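Long-range contact in UPF0053 protein HI_0107 (Haemophilus influenzae, PDB 3LAE), which is a CBS-domain membrane protein of unknown function that may bind flavin adenine dinucleotide, this chain being its C-terminal transporter-associated domain: residues G60-T64 / A76-L81. Coordinates in Å, arbitrary orientation, origin at the centre of the assembly. Where two conformers were deposited one is given. Residues are numbered along the deposited sequence.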
loop_
_atom_site.group_PDB
_atom_site.type_symbol
_atom_site.label_atom_id
_atom_site.label_comp_id
_atom_site.label_asym_id
_atom_site.label_seq_id
_atom_site.Cartn_x
_atom_site.Cartn_y
_atom_site.Cartn_z
ATOM N N GLY A 60 4.781 9.818 1.485
ATOM C CA GLY A 60 5.993 9.695 0.687
ATOM C C GLY A 60 5.918 8.659 -0.417
ATOM O O GLY A 60 6.928 8.401 -1.097
ATOM N N LEU A 61 4.737 8.071 -0.606
ATOM C CA LEU A 61 4.540 7.078 -1.656
ATOM C C LEU A 61 3.500 7.516 -2.681
ATOM O O LEU A 61 2.483 8.113 -2.327
ATOM C CB LEU A 61 4.093 5.754 -1.057
ATOM C CG LEU A 61 4.995 5.091 -0.007
ATOM C CD1 LEU A 61 4.375 3.770 0.401
ATOM C CD2 LEU A 61 6.412 4.899 -0.549
ATOM N N LEU A 62 3.765 7.193 -3.943
ATOM C CA LEU A 62 2.800 7.374 -5.018
ATOM C C LEU A 62 2.202 6.009 -5.316
ATOM O O LEU A 62 2.899 5.077 -5.750
ATOM C CB LEU A 62 3.508 7.931 -6.249
ATOM C CG LEU A 62 2.665 8.128 -7.511
ATOM C CD1 LEU A 62 1.582 9.166 -7.260
ATOM C CD2 LEU A 62 3.570 8.559 -8.645
ATOM N N ILE A 63 0.906 5.889 -5.071
ATOM C CA ILE A 63 0.249 4.600 -5.020
ATOM C C ILE A 63 -0.813 4.502 -6.101
ATOM O O ILE A 63 -1.588 5.438 -6.299
ATOM C CB ILE A 63 -0.442 4.434 -3.649
ATOM C CG1 ILE A 63 0.588 4.495 -2.517
ATOM C CG2 ILE A 63 -1.232 3.142 -3.596
ATOM C CD1 ILE A 63 -0.045 4.721 -1.134
ATOM N N THR A 64 -0.847 3.372 -6.798
ATOM C CA THR A 64 -1.889 3.095 -7.776
ATOM C C THR A 64 -2.642 1.862 -7.311
ATOM O O THR A 64 -2.050 0.794 -7.122
ATOM C CB THR A 64 -1.297 2.834 -9.184
ATOM O OG1 THR A 64 -0.514 3.969 -9.585
ATOM C CG2 THR A 64 -2.412 2.615 -10.217
ATOM N N ALA A 76 -1.718 -3.057 -4.618
ATOM C CA ALA A 76 -1.406 -1.707 -5.060
ATOM C C ALA A 76 0.022 -1.625 -5.585
ATOM O O ALA A 76 0.925 -2.280 -5.069
ATOM C CB ALA A 76 -1.599 -0.705 -3.910
ATOM N N LYS A 77 0.222 -0.798 -6.600
ATOM C CA LYS A 77 1.548 -0.473 -7.105
ATOM C C LYS A 77 2.064 0.711 -6.317
ATOM O O LYS A 77 1.308 1.658 -6.030
ATOM C CB LYS A 77 1.435 -0.099 -8.586
ATOM C CG LYS A 77 2.646 0.554 -9.164
ATOM C CD LYS A 77 2.355 0.984 -10.614
ATOM C CE LYS A 77 3.402 1.938 -11.140
ATOM N NZ LYS A 77 3.058 2.376 -12.535
ATOM N N VAL A 78 3.347 0.674 -5.970
ATOM C CA VAL A 78 3.952 1.718 -5.153
ATOM C C VAL A 78 5.266 2.210 -5.739
ATOM O O VAL A 78 6.123 1.407 -6.129
ATOM C CB VAL A 78 4.236 1.186 -3.728
ATOM C CG1 VAL A 78 4.957 2.230 -2.883
ATOM C CG2 VAL A 78 2.938 0.782 -3.069
ATOM N N VAL A 79 5.404 3.525 -5.843
ATOM C CA VAL A 79 6.662 4.169 -6.200
ATOM C C VAL A 79 7.013 5.185 -5.113
ATOM O O VAL A 79 6.119 5.828 -4.562
ATOM C CB VAL A 79 6.536 4.920 -7.541
ATOM C CG1 VAL A 79 7.829 5.636 -7.867
ATOM C CG2 VAL A 79 6.144 3.967 -8.662
ATOM N N LYS A 80 8.295 5.348 -4.818
ATOM C CA LYS A 80 8.721 6.322 -3.819
ATOM C C LYS A 80 8.713 7.741 -4.389
ATOM O O LYS A 80 9.114 7.969 -5.538
ATOM C CB LYS A 80 10.118 5.977 -3.304
ATOM C CG LYS A 80 10.594 6.841 -2.149
ATOM C CD LYS A 80 10.025 6.359 -0.830
ATOM C CE LYS A 80 10.821 6.915 0.346
ATOM N NZ LYS A 80 10.289 6.452 1.659
ATOM N N LEU A 81 8.245 8.686 -3.583
ATOM C CA LEU A 81 8.275 10.095 -3.942
ATOM C C LEU A 81 9.572 10.743 -3.497
ATOM O O LEU A 81 10.405 10.140 -2.826
ATOM C CB LEU A 81 7.110 10.843 -3.309
ATOM C CG LEU A 81 5.738 10.632 -3.935
ATOM C CD1 LEU A 81 4.708 11.368 -3.100
ATOM C CD2 LEU A 81 5.708 11.112 -5.390
ATOM O OXT LEU A 81 9.798 11.908 -3.810
#
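Four backbone hydrogen bonds tie these antiparallel strands together. L62 and V79 bond reciprocally (L62 N to V79 O 2.8 Å, V79 N to L62 O 2.9 Å), as do T64 and K77 (T64 N to K77 O 2.9 Å, K77 N to T64 O 2.8 Å). At the hairpin's open end a fifth, L81 N to G60 O (2.8 Å), adds G60, whose backbone angles, 85/6, would jam a CB against the preceding carbonyl. On the face turned to helix 38-45 and W28, L61 CD1 meets V78 CG1 at 3.7 Å and I63 CG2 meets A76 CB at 3.9 Å; beta-branched V78 and I63 favour extended backbone, and small A76 touches F38. K80 shares this face but reaches the surface past L61 (L61 CD2 to K80 CD 3.9 Å). On the other, partly exposed face, L62 meets V79 and L81 (L62 CB to L81 CD2 4.0 Å), while T64 and K77 suit the surface, K77's end leading away. The hairpin is thus amphipathic here: main-chain bonds set the register, and buried L61, I63 and V78 form an apolar patch.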